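Local coordinates for protein acetyl-CoA acetyltransferase A (Ascaris suum, PDB 6BJA) that probably catalyses acetyl transfer between acetyl-CoA molecules as a thiolase of lipid metabolism, with coenzyme A bound in this crystal, at residues A[16-21]-A[202-207]; A[61-66]-A[355-360]; A[321-326]-A[362-367]; A[370-375]-A[392-397]. One frame throughout, in Å; residues are numbered along the deposited sequence.

Contact 1 of 4, residues A[16-21]-A[202-207]; sequences AVRTPI and KEVVPV
The guanidinium of Arg-18 has Val-204 CG2 over the centre of one face, 3.7 Å from Arg-18 CZ. At its edge lies Glu-203 OE1, almost exactly in the guanidinium plane. This oxygen accepts a hydrogen bond from Arg-18 NE at 2.8 Å through its anti lone pair, as part of a salt bridge. The carboxylate itself is turned 81° to the guanidinium. The Arg-18 chain runs extended from CG to NE, which brings the charged end beside Glu-203. Arg-18 NH1 also has a salt bridge to Asp-222, and Phe-200 gives a cation-pi contact.

The backbones meet in a single bridge. Arg-18 N donates to Glu-203 O at 2.9 Å, and Val-205 N donates to Arg-18 O at 2.9 Å. Val-204 CA adds a CH...O contact to Arg-18 O.

Apolar side chains pack around the bridge. Val-205 CG1 meets Val-17 CB at 3.8 Å. Val-204 CG1 lies against Pro-20 CG at 3.7 Å, and Val-207 CG2 against Thr-19 CG2 at 3.6 Å. Pro-20 CD presses on Val-205 O at 3.2 Å, a buried carbonyl with no hydrogen-bond partner in the model.

The bonding pattern is that of an isolated parallel bridge. It lays a loop after helix 177-197 along strand 11-23, a strand in the mixed sheet of this thiolase fold.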
loop_
_atom_site.group_PDB
_atom_site.type_symbol
_atom_site.label_atom_id
_atom_site.label_comp_id
_atom_site.label_asym_id
_atom_site.label_seq_id
_atom_site.Cartn_x
_atom_site.Cartn_y
_atom_site.Cartn_z
ATOM N N ALA A 16 -22.350 -34.545 6.273
ATOM C CA ALA A 16 -22.055 -33.348 7.075
ATOM C C ALA A 16 -20.621 -33.480 7.589
ATOM O O ALA A 16 -20.329 -34.346 8.410
ATOM C CB ALA A 16 -23.025 -33.222 8.212
ATOM N N VAL A 17 -19.716 -32.694 7.006
ATOM C CA VAL A 17 -18.298 -32.801 7.305
ATOM C C VAL A 17 -17.675 -31.422 7.488
ATOM O O VAL A 17 -18.234 -30.410 7.034
ATOM C CB VAL A 17 -17.516 -33.560 6.206
ATOM C CG1 VAL A 17 -18.041 -34.981 6.056
ATOM C CG2 VAL A 17 -17.585 -32.841 4.890
ATOM N N ARG A 18 -16.528 -31.385 8.168
ATOM C CA ARG A 18 -15.815 -30.128 8.338
ATOM C C ARG A 18 -14.311 -30.340 8.377
ATOM O O ARG A 18 -13.851 -31.400 8.722
ATOM C CB ARG A 18 -16.272 -29.450 9.626
ATOM C CG ARG A 18 -15.852 -30.184 10.908
ATOM C CD ARG A 18 -16.260 -29.392 12.117
ATOM N NE ARG A 18 -15.803 -29.893 13.415
ATOM C CZ ARG A 18 -14.652 -29.577 13.996
ATOM N NH1 ARG A 18 -13.750 -28.843 13.376
ATOM N NH2 ARG A 18 -14.401 -30.000 15.234
ATOM N N THR A 19 -13.545 -29.322 8.021
ATOM C CA THR A 19 -12.126 -29.321 8.296
ATOM C C THR A 19 -11.910 -29.130 9.784
ATOM O O THR A 19 -12.787 -28.622 10.493
ATOM C CB THR A 19 -11.390 -28.199 7.546
ATOM O OG1 THR A 19 -11.813 -26.934 8.081
ATOM C CG2 THR A 19 -11.633 -28.253 6.056
ATOM N N PRO A 20 -10.732 -29.517 10.283
ATOM C CA PRO A 20 -10.300 -28.943 11.547
ATOM C C PRO A 20 -10.244 -27.434 11.372
ATOM O O PRO A 20 -10.064 -26.932 10.247
ATOM C CB PRO A 20 -8.904 -29.512 11.763
ATOM C CG PRO A 20 -8.771 -30.619 10.728
ATOM C CD PRO A 20 -9.629 -30.173 9.594
ATOM N N ILE A 21 -10.372 -26.722 12.473
ATOM C CA ILE A 21 -10.343 -25.265 12.451
ATOM C C ILE A 21 -8.954 -24.814 12.884
ATOM O O ILE A 21 -8.489 -25.197 13.958
ATOM C CB ILE A 21 -11.424 -24.676 13.360
ATOM C CG1 ILE A 21 -12.820 -25.081 12.864
ATOM C CG2 ILE A 21 -11.282 -23.180 13.427
ATOM C CD1 ILE A 21 -13.921 -24.821 13.863
ATOM N N LYS A 202 -16.258 -38.565 13.568
ATOM C CA LYS A 202 -17.218 -38.802 12.475
ATOM C C LYS A 202 -17.288 -37.655 11.491
ATOM O O LYS A 202 -17.711 -37.850 10.354
ATOM C CB LYS A 202 -18.633 -39.039 13.002
ATOM C CG LYS A 202 -18.735 -40.286 13.894
ATOM C CD LYS A 202 -20.167 -40.558 14.337
ATOM C CE LYS A 202 -20.668 -39.500 15.299
ATOM N NZ LYS A 202 -22.065 -39.820 15.789
ATOM N N GLU A 203 -16.922 -36.458 11.941
ATOM C CA GLU A 203 -17.175 -35.244 11.169
ATOM C C GLU A 203 -15.959 -34.565 10.571
ATOM O O GLU A 203 -16.094 -33.839 9.588
ATOM C CB GLU A 203 -17.907 -34.225 12.057
ATOM C CG GLU A 203 -17.062 -33.501 13.106
ATOM C CD GLU A 203 -17.938 -32.829 14.145
ATOM O OE1 GLU A 203 -17.861 -31.571 14.327
ATOM O OE2 GLU A 203 -18.712 -33.574 14.804
ATOM N N VAL A 204 -14.793 -34.732 11.184
ATOM C CA VAL A 204 -13.599 -34.015 10.741
ATOM C C VAL A 204 -12.901 -34.742 9.620
ATOM O O VAL A 204 -12.667 -35.965 9.705
ATOM C CB VAL A 204 -12.607 -33.784 11.917
ATOM C CG1 VAL A 204 -11.303 -33.188 11.418
ATOM C CG2 VAL A 204 -13.208 -32.820 12.917
ATOM N N VAL A 205 -12.549 -34.000 8.581
ATOM C CA VAL A 205 -11.790 -34.549 7.469
ATOM C C VAL A 205 -10.413 -33.886 7.482
ATOM O O VAL A 205 -10.293 -32.662 7.614
ATOM C CB VAL A 205 -12.558 -34.350 6.156
ATOM C CG1 VAL A 205 -13.949 -34.917 6.330
ATOM C CG2 VAL A 205 -12.671 -32.923 5.812
ATOM N N PRO A 206 -9.347 -34.690 7.398
ATOM C CA PRO A 206 -8.024 -34.085 7.515
ATOM C C PRO A 206 -7.663 -33.271 6.293
ATOM O O PRO A 206 -8.107 -33.602 5.186
ATOM C CB PRO A 206 -7.099 -35.297 7.652
ATOM C CG PRO A 206 -7.822 -36.385 6.931
ATOM C CD PRO A 206 -9.274 -36.161 7.270
ATOM N N VAL A 207 -6.859 -32.231 6.500
ATOM C CA VAL A 207 -6.456 -31.320 5.431
ATOM C C VAL A 207 -4.967 -31.437 5.191
ATOM O O VAL A 207 -4.144 -31.147 6.057
ATOM C CB VAL A 207 -6.812 -29.845 5.755
ATOM C CG1 VAL A 207 -6.340 -28.931 4.628
ATOM C CG2 VAL A 207 -8.300 -29.718 6.000
#

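Contact 2 of 4, residues A[61-66]-A[355-360]; sequences GNVLSA and HPLGAS
Val-63 and Leu-357 make the apolar part of this contact. Val-63 CG2 lies 3.8 Å from Leu-357 CB and 3.9 Å from Gly-358 N. The valine has CG1 anti to its backbone N (chi1 -179°). This leaves CG2 to face the start of the helix, while CG1 only just reaches Leu-357 CD1.

The backbone part is close approach without direct bonding. Asn-62 CA and Gly-358 CA are 4.2 Å apart, and Gly-358 has no side chain to hold the two chains off. Gly-61 O and Gly-358 O are both acceptors, so neither can satisfy the other. Ser-98 OG bonds Gly-358 O.

The polar link between the segments is indirect. Glu-123 OE1 accepts from both Val-63 N and Gly-358 N, and its OE2 accepts from Leu-64 N. One carboxylate thus ties the loop to the first turn of the helix.

Ring contacts lie within 355-360. Leu-357 CD2 sits 3.7 Å above one face of the His-355 ring, toward its rim. His-355 ND1 is 2.7 Å from Ser-360 OG, in a hydrogen bond, either atom being the possible donor, that would steady the ring's rotation. His-355 touches coenzyme A and is the predicted proton acceptor.

The contact joins the loop after strand 57-61 to the N-terminal end of helix 357-371, with strand 116-124 supplying Glu-123 between them.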
loop_
_atom_site.group_PDB
_atom_site.type_symbol
_atom_site.label_atom_id
_atom_site.label_comp_id
_atom_site.label_asym_id
_atom_site.label_seq_id
_atom_site.Cartn_x
_atom_site.Cartn_y
_atom_site.Cartn_z
ATOM N N GLY A 61 -21.390 -19.995 1.838
ATOM C CA GLY A 61 -21.226 -18.842 2.696
ATOM C C GLY A 61 -19.782 -18.405 2.844
ATOM O O GLY A 61 -18.876 -19.220 3.077
ATOM N N ASN A 62 -19.558 -17.102 2.710
ATOM C CA ASN A 62 -18.233 -16.505 2.807
ATOM C C ASN A 62 -18.393 -15.028 3.066
ATOM O O ASN A 62 -19.205 -14.387 2.422
ATOM C CB ASN A 62 -17.429 -16.730 1.515
ATOM C CG ASN A 62 -16.079 -16.053 1.546
ATOM O OD1 ASN A 62 -15.879 -14.978 0.955
ATOM N ND2 ASN A 62 -15.125 -16.683 2.217
ATOM N N VAL A 63 -17.647 -14.503 4.029
ATOM C CA VAL A 63 -17.733 -13.099 4.399
ATOM C C VAL A 63 -16.619 -12.259 3.762
ATOM O O VAL A 63 -16.897 -11.226 3.147
ATOM C CB VAL A 63 -17.695 -12.947 5.929
ATOM C CG1 VAL A 63 -17.823 -11.468 6.324
ATOM C CG2 VAL A 63 -18.792 -13.794 6.559
ATOM N N LEU A 64 -15.365 -12.677 3.931
ATOM C CA LEU A 64 -14.232 -11.877 3.505
ATOM C C LEU A 64 -13.796 -12.356 2.130
ATOM O O LEU A 64 -12.823 -13.101 1.967
ATOM C CB LEU A 64 -13.105 -11.955 4.537
ATOM C CG LEU A 64 -13.563 -11.506 5.929
ATOM C CD1 LEU A 64 -12.594 -11.945 6.985
ATOM C CD2 LEU A 64 -13.775 -9.995 5.965
ATOM N N SER A 65 -14.540 -11.885 1.137
ATOM C CA SER A 65 -14.378 -12.390 -0.222
ATOM C C SER A 65 -13.293 -11.655 -0.998
ATOM O O SER A 65 -13.016 -12.008 -2.147
ATOM C CB SER A 65 -15.704 -12.281 -0.957
ATOM O OG SER A 65 -16.081 -10.919 -1.087
ATOM N N ALA A 66 -12.687 -10.624 -0.407
ATOM C CA ALA A 66 -11.710 -9.819 -1.156
ATOM C C ALA A 66 -10.475 -10.610 -1.583
ATOM O O ALA A 66 -9.786 -11.241 -0.762
ATOM C CB ALA A 66 -11.279 -8.609 -0.345
ATOM N N HIS A 355 -13.666 -19.506 15.135
ATOM C CA HIS A 355 -14.841 -18.957 14.473
ATOM C C HIS A 355 -14.492 -18.421 13.084
ATOM O O HIS A 355 -14.400 -17.208 12.905
ATOM C CB HIS A 355 -15.441 -17.851 15.352
ATOM C CG HIS A 355 -16.719 -17.257 14.847
ATOM N ND1 HIS A 355 -17.482 -17.808 13.840
ATOM C CD2 HIS A 355 -17.334 -16.107 15.204
ATOM C CE1 HIS A 355 -18.541 -17.039 13.629
ATOM N NE2 HIS A 355 -18.473 -16.007 14.447
ATOM N N PRO A 356 -14.293 -19.328 12.107
ATOM C CA PRO A 356 -14.127 -18.886 10.722
ATOM C C PRO A 356 -15.480 -18.389 10.220
ATOM O O PRO A 356 -16.343 -19.213 9.934
ATOM C CB PRO A 356 -13.659 -20.141 9.991
ATOM C CG PRO A 356 -13.653 -21.221 10.993
ATOM C CD PRO A 356 -14.399 -20.788 12.182
ATOM N N LEU A 357 -15.641 -17.074 10.114
ATOM C CA LEU A 357 -16.971 -16.471 10.009
ATOM C C LEU A 357 -17.910 -17.178 9.050
ATOM O O LEU A 357 -18.963 -17.642 9.452
ATOM C CB LEU A 357 -16.870 -14.997 9.588
ATOM C CG LEU A 357 -16.073 -14.080 10.517
ATOM C CD1 LEU A 357 -16.173 -12.667 9.992
ATOM C CD2 LEU A 357 -16.557 -14.135 11.959
ATOM N N GLY A 358 -17.539 -17.258 7.773
ATOM C CA GLY A 358 -18.423 -17.815 6.769
ATOM C C GLY A 358 -18.715 -19.298 6.944
ATOM O O GLY A 358 -19.724 -19.794 6.452
ATOM N N ALA A 359 -17.852 -19.994 7.673
ATOM C CA ALA A 359 -18.001 -21.424 7.856
ATOM C C ALA A 359 -18.829 -21.806 9.082
ATOM O O ALA A 359 -19.323 -22.934 9.153
ATOM C CB ALA A 359 -16.637 -22.069 7.978
ATOM N N SER A 360 -18.944 -20.914 10.060
ATOM C CA SER A 360 -19.455 -21.356 11.358
ATOM C C SER A 360 -20.914 -21.821 11.355
ATOM O O SER A 360 -21.268 -22.737 12.096
ATOM C CB SER A 360 -19.268 -20.250 12.394
ATOM O OG SER A 360 -17.925 -20.256 12.832
#

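Contact 3 of 4, residues A[321-326]-A[362-367]; sequences EINEAF and ARIVVT
Glu-321 and Ile-364 mark the closest backbone approach, with their CA atoms 6.2 Å apart. Segment 321-326 leaves strand 319-322 after Ile-322 and turns at Glu-324. Segment 362-367 is helical throughout, and no hydrogen bond joins the two directly.

The Glu-321 chain bends at chi2 (-74°) and slides past Ile-364 in the opposite direction. Its CG rests 3.6 Å from Ile-364 O, and its OE2 lies 3.6 Å from Thr-367 CG2. Ile-364 CG2 touches two polar groups. It meets Asn-323 ND2 at 3.7 Å, the two side chains crossing at about a right angle. It also lies over one face of the Arg-363 guanidinium, off-centre toward the rim.

Arg-363 NH1 donates to Thr-367 OG1 at 2.9 Å, in the guanidinium plane. Thr-367 OG1 is in turn bonded to Glu-203. Asn-323 reaches the predicted catalytic His-355. The run Asn-Glu-Ala-Phe at 323-326 matches the NEAF motif of thiolases, and Phe-326 touches coenzyme A.

The opposite charges do not touch, since Glu-321 OE1 and Arg-363 NH1 are 4.3 Å apart. A water at the guanidinium edge accepts from Arg-363 NH1 at 2.8 Å and probably donates to Glu-321 OE1. The buried pair appears to be linked through this water, and the two charges are likely to stabilise one another across it.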
loop_
_atom_site.group_PDB
_atom_site.type_symbol
_atom_site.label_atom_id
_atom_site.label_comp_id
_atom_site.label_asym_id
_atom_site.label_seq_id
_atom_site.Cartn_x
_atom_site.Cartn_y
_atom_site.Cartn_z
ATOM N N GLU A 321 -26.863 -26.358 19.662
ATOM C CA GLU A 321 -25.643 -25.660 19.298
ATOM C C GLU A 321 -25.966 -24.185 19.189
ATOM O O GLU A 321 -26.800 -23.801 18.354
ATOM C CB GLU A 321 -25.059 -26.151 17.973
ATOM C CG GLU A 321 -24.364 -27.485 18.047
ATOM C CD GLU A 321 -23.007 -27.441 18.739
ATOM O OE1 GLU A 321 -22.218 -26.509 18.492
ATOM O OE2 GLU A 321 -22.703 -28.369 19.510
ATOM N N ILE A 322 -25.313 -23.374 20.010
ATOM C CA ILE A 322 -25.416 -21.911 19.906
ATOM C C ILE A 322 -24.030 -21.403 19.594
ATOM O O ILE A 322 -23.091 -21.630 20.340
ATOM C CB ILE A 322 -25.979 -21.220 21.202
ATOM C CG1 ILE A 322 -25.910 -19.698 21.097
ATOM C CG2 ILE A 322 -25.227 -21.658 22.459
ATOM C CD1 ILE A 322 -26.764 -19.126 20.004
ATOM N N ASN A 323 -23.858 -20.760 18.442
ATOM C CA ASN A 323 -22.510 -20.378 18.075
ATOM C C ASN A 323 -21.979 -19.348 19.061
ATOM O O ASN A 323 -22.639 -18.339 19.347
ATOM C CB ASN A 323 -22.434 -19.838 16.644
ATOM C CG ASN A 323 -20.995 -19.637 16.184
ATOM O OD1 ASN A 323 -20.592 -18.539 15.779
ATOM N ND2 ASN A 323 -20.219 -20.684 16.261
ATOM N N GLU A 324 -20.778 -19.606 19.560
ATOM C CA GLU A 324 -20.193 -18.789 20.635
ATOM C C GLU A 324 -19.376 -17.641 20.075
ATOM O O GLU A 324 -18.149 -17.647 20.180
ATOM C CB GLU A 324 -19.307 -19.634 21.556
ATOM C CG GLU A 324 -20.028 -20.782 22.177
ATOM C CD GLU A 324 -19.143 -21.626 23.078
ATOM O OE1 GLU A 324 -17.890 -21.528 23.007
ATOM O OE2 GLU A 324 -19.732 -22.430 23.817
ATOM N N ALA A 325 -20.044 -16.644 19.500
ATOM C CA ALA A 325 -19.336 -15.460 19.069
ATOM C C ALA A 325 -18.556 -14.914 20.256
ATOM O O ALA A 325 -17.394 -14.534 20.133
ATOM C CB ALA A 325 -20.294 -14.437 18.522
ATOM N N PHE A 326 -19.223 -14.924 21.412
ATOM C CA PHE A 326 -18.649 -14.522 22.691
ATOM C C PHE A 326 -19.206 -15.467 23.740
ATOM O O PHE A 326 -20.227 -16.092 23.506
ATOM C CB PHE A 326 -19.016 -13.071 23.036
ATOM C CG PHE A 326 -18.577 -12.100 21.993
ATOM C CD1 PHE A 326 -17.323 -11.539 22.054
ATOM C CD2 PHE A 326 -19.392 -11.809 20.913
ATOM C CE1 PHE A 326 -16.882 -10.678 21.075
ATOM C CE2 PHE A 326 -18.966 -10.956 19.918
ATOM C CZ PHE A 326 -17.710 -10.393 19.992
ATOM N N ALA A 362 -22.565 -23.549 8.985
ATOM C CA ALA A 362 -22.564 -24.961 8.623
ATOM C C ALA A 362 -21.782 -25.809 9.638
ATOM O O ALA A 362 -22.136 -26.958 9.908
ATOM C CB ALA A 362 -21.988 -25.133 7.249
ATOM N N ARG A 363 -20.736 -25.233 10.210
ATOM C CA ARG A 363 -19.887 -25.971 11.134
ATOM C C ARG A 363 -20.717 -26.403 12.351
ATOM O O ARG A 363 -20.617 -27.552 12.786
ATOM C CB ARG A 363 -18.675 -25.132 11.555
ATOM C CG ARG A 363 -17.455 -25.924 12.056
ATOM C CD ARG A 363 -17.617 -26.448 13.478
ATOM N NE ARG A 363 -17.773 -25.349 14.444
ATOM C CZ ARG A 363 -18.266 -25.502 15.668
ATOM N NH1 ARG A 363 -18.710 -26.678 16.081
ATOM N NH2 ARG A 363 -18.335 -24.457 16.467
ATOM N N ILE A 364 -21.559 -25.519 12.894
ATOM C CA ILE A 364 -22.339 -25.943 14.058
ATOM C C ILE A 364 -23.450 -26.930 13.698
ATOM O O ILE A 364 -23.799 -27.793 14.502
ATOM C CB ILE A 364 -22.940 -24.752 14.850
ATOM C CG1 ILE A 364 -23.996 -23.966 14.058
ATOM C CG2 ILE A 364 -21.805 -23.856 15.328
ATOM C CD1 ILE A 364 -24.830 -22.964 14.935
ATOM N N VAL A 365 -23.960 -26.878 12.475
ATOM C CA VAL A 365 -24.898 -27.904 12.026
ATOM C C VAL A 365 -24.200 -29.264 11.922
ATOM O O VAL A 365 -24.750 -30.296 12.331
ATOM C CB VAL A 365 -25.537 -27.539 10.680
ATOM C CG1 VAL A 365 -26.353 -28.692 10.124
ATOM C CG2 VAL A 365 -26.418 -26.293 10.827
ATOM N N VAL A 366 -22.987 -29.282 11.364
ATOM C CA VAL A 366 -22.201 -30.509 11.298
ATOM C C VAL A 366 -21.971 -31.085 12.696
ATOM O O VAL A 366 -22.225 -32.264 12.930
ATOM C CB VAL A 366 -20.848 -30.268 10.579
ATOM C CG1 VAL A 366 -19.939 -31.485 10.725
ATOM C CG2 VAL A 366 -21.085 -29.938 9.116
ATOM N N THR A 367 -21.517 -30.266 13.639
ATOM C CA THR A 367 -21.270 -30.737 14.992
ATOM C C THR A 367 -22.551 -31.227 15.659
ATOM O O THR A 367 -22.548 -32.287 16.334
ATOM C CB THR A 367 -20.607 -29.634 15.795
ATOM O OG1 THR A 367 -19.333 -29.362 15.191
ATOM C CG2 THR A 367 -20.399 -30.034 17.248
HETATM O O HOH W 1 -19.733 -26.217 18.619
#

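Contact 4 of 4, residues A[370-375]-A[392-397]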
loop_
_atom_site.group_PDB
_atom_site.type_symbol
_atom_site.label_atom_id
_atom_site.label_comp_id
_atom_site.label_asym_id
_atom_site.label_seq_id
_atom_site.Cartn_x
_atom_site.Cartn_y
_atom_site.Cartn_z
ATOM N N HIS A 370 -23.703 -34.730 14.304
ATOM C CA HIS A 370 -22.918 -35.886 14.712
ATOM C C HIS A 370 -22.891 -36.117 16.228
ATOM O O HIS A 370 -22.456 -37.160 16.687
ATOM C CB HIS A 370 -21.518 -35.757 14.147
ATOM C CG HIS A 370 -21.485 -36.024 12.686
ATOM N ND1 HIS A 370 -21.839 -37.248 12.156
ATOM C CD2 HIS A 370 -21.209 -35.216 11.633
ATOM C CE1 HIS A 370 -21.760 -37.184 10.839
ATOM N NE2 HIS A 370 -21.371 -35.966 10.500
ATOM N N ALA A 371 -23.391 -35.152 16.998
ATOM C CA ALA A 371 -23.542 -35.330 18.448
ATOM C C ALA A 371 -24.900 -35.947 18.807
ATOM O O ALA A 371 -25.022 -36.685 19.794
ATOM C CB ALA A 371 -23.366 -33.996 19.156
ATOM N N LEU A 372 -25.921 -35.636 18.016
ATOM C CA LEU A 372 -27.242 -36.221 18.194
ATOM C C LEU A 372 -27.219 -37.730 18.036
ATOM O O LEU A 372 -26.513 -38.255 17.176
ATOM C CB LEU A 372 -28.232 -35.648 17.189
ATOM C CG LEU A 372 -28.697 -34.204 17.390
ATOM C CD1 LEU A 372 -29.455 -33.724 16.152
ATOM C CD2 LEU A 372 -29.574 -34.063 18.647
ATOM N N LYS A 373 -28.003 -38.413 18.868
ATOM C CA LYS A 373 -28.268 -39.835 18.669
ATOM C C LYS A 373 -29.551 -40.030 17.868
ATOM O O LYS A 373 -30.362 -39.110 17.746
ATOM C CB LYS A 373 -28.354 -40.542 20.024
ATOM C CG LYS A 373 -27.065 -40.430 20.833
ATOM C CD LYS A 373 -27.244 -40.888 22.270
ATOM C CE LYS A 373 -26.127 -40.322 23.147
ATOM N NZ LYS A 373 -24.789 -40.523 22.506
ATOM N N SER A 374 -29.738 -41.221 17.305
ATOM C CA SER A 374 -30.893 -41.480 16.452
ATOM C C SER A 374 -32.208 -41.141 17.152
ATOM O O SER A 374 -32.393 -41.480 18.318
ATOM C CB SER A 374 -30.910 -42.943 15.998
ATOM O OG SER A 374 -29.780 -43.228 15.187
ATOM N N ASP A 375 -33.089 -40.466 16.407
ATOM C CA ASP A 375 -34.435 -40.060 16.826
ATOM C C ASP A 375 -34.430 -38.816 17.710
ATOM O O ASP A 375 -35.493 -38.310 18.058
ATOM C CB ASP A 375 -35.172 -41.207 17.544
ATOM C CG ASP A 375 -35.438 -42.385 16.633
ATOM O OD1 ASP A 375 -35.809 -42.150 15.468
ATOM O OD2 ASP A 375 -35.286 -43.541 17.084
ATOM N N ILE A 392 -32.103 -23.651 12.998
ATOM C CA ILE A 392 -32.572 -24.798 12.238
ATOM C C ILE A 392 -32.879 -25.928 13.217
ATOM O O ILE A 392 -32.174 -26.124 14.207
ATOM C CB ILE A 392 -31.532 -25.230 11.138
ATOM C CG1 ILE A 392 -32.107 -26.277 10.190
ATOM C CG2 ILE A 392 -30.256 -25.712 11.753
ATOM C CD1 ILE A 392 -31.284 -26.403 8.889
ATOM N N LEU A 393 -33.976 -26.625 12.938
ATOM C CA LEU A 393 -34.398 -27.796 13.692
ATOM C C LEU A 393 -34.135 -29.055 12.886
ATOM O O LEU A 393 -34.584 -29.168 11.734
ATOM C CB LEU A 393 -35.888 -27.683 14.031
ATOM C CG LEU A 393 -36.534 -28.900 14.697
ATOM C CD1 LEU A 393 -36.021 -29.057 16.119
ATOM C CD2 LEU A 393 -38.064 -28.737 14.669
ATOM N N ILE A 394 -33.400 -29.991 13.483
ATOM C CA ILE A 394 -33.090 -31.239 12.806
ATOM C C ILE A 394 -33.407 -32.463 13.640
ATOM O O ILE A 394 -33.381 -32.424 14.872
ATOM C CB ILE A 394 -31.633 -31.282 12.367
ATOM C CG1 ILE A 394 -30.673 -31.247 13.534
ATOM C CG2 ILE A 394 -31.329 -30.122 11.394
ATOM C CD1 ILE A 394 -29.286 -31.682 13.107
ATOM N N LYS A 395 -33.727 -33.546 12.940
ATOM C CA LYS A 395 -33.974 -34.843 13.552
ATOM C C LYS A 395 -32.913 -35.797 13.060
ATOM O O LYS A 395 -32.716 -35.934 11.853
ATOM C CB LYS A 395 -35.360 -35.388 13.191
ATOM C CG LYS A 395 -35.651 -36.755 13.842
ATOM C CD LYS A 395 -37.048 -37.288 13.512
ATOM C CE LYS A 395 -37.210 -37.587 12.023
ATOM N NZ LYS A 395 -38.530 -38.208 11.671
ATOM N N LYS A 396 -32.220 -36.435 13.992
ATOM C CA LYS A 396 -31.224 -37.432 13.646
ATOM C C LYS A 396 -31.935 -38.741 13.322
ATOM O O LYS A 396 -32.859 -39.134 14.025
ATOM C CB LYS A 396 -30.238 -37.594 14.789
ATOM C CG LYS A 396 -29.008 -38.434 14.506
ATOM C CD LYS A 396 -28.075 -37.730 13.533
ATOM C CE LYS A 396 -26.824 -38.548 13.236
ATOM N NZ LYS A 396 -25.963 -38.773 14.409
ATOM N N LEU A 397 -31.511 -39.400 12.247
ATOM C CA LEU A 397 -32.146 -40.635 11.807
ATOM C C LEU A 397 -31.352 -41.836 12.302
ATOM O O LEU A 397 -30.277 -41.677 12.890
ATOM C CB LEU A 397 -32.275 -40.636 10.283
ATOM C CG LEU A 397 -33.083 -39.427 9.787
ATOM C CD1 LEU A 397 -33.111 -39.367 8.279
ATOM C CD2 LEU A 397 -34.498 -39.434 10.345
ATOM O OXT LEU A 397 -31.770 -42.992 12.139
HETATM O O HOH W 2 -23.429 -39.273 13.244
HETATM O O HOH W 3 -26.861 -41.399 15.169
HETATM O O HOH W 4 -35.633 -40.766 13.387
#
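Lys-396 starts with CG anti to its backbone N (chi1 -171°), then bends at chi2 (69°) and again at chi4. The two bends curl the chain over Leu-372 and bring Lys-396 NZ to Leu-372 O at 2.9 Å, tilted out of the carbonyl plane. The same ammonium donates to Val-369 O. One water stands between it and His-370 ND1. A second water accepts from Lys-396 NZ at 2.9 Å and donates weakly to Ser-374 OG. Because these carbonyls belong to the helix end and the residue just after it, the positive charge is likely to suit the negative pole of the helix.

The stem of the lysine packs closely. Its CB lies 3.7 Å from Leu-372 CB and 3.3 Å from Lys-373 O. Deeper in, Leu-372 CD1 meets Ile-394 CD1 at 3.7 Å.

Helix 357-371 ends here, and the chain goes on into strands 377-384 and 388-396, antiparallel neighbours in the sheet of the thiolase fold. Ile-394 also touches Leu-368 and Val-369 of the helix, so the strand packs against its last turn.

Toward the C terminus the contact becomes more exposed. Asp-375 N donates to Lys-396 O at 2.7 Å, from above the carbonyl plane. A third water donates to Asp-375 OD1 and to Lys-396 O. Ser-374 OG is 2.8 Å from Leu-397 O of the terminal carboxylate, a likely hydrogen bond whose proton has another acceptor within reach.

From the N terminus, contact 1 closes first, bringing 202-207 back to strand 11-23. Contact 2 opens inside that loop at 61-66 and closes at 355-360, so it crosses contact 1. It joins the N-terminal and C-terminal thiolase regions of the sequence. Contact 3 opens at 321-326 within the span of contact 2 and closes just past it at 362-367, so these two also cross. Contact 4 follows in series and closes the short connection through strand 377-384 to the C-terminal strand 388-396. Contacts 2, 3 and 4 share helix 357-371, from its start to its end. Contact 1 touches that helix through Thr-367, Val-366 and His-370.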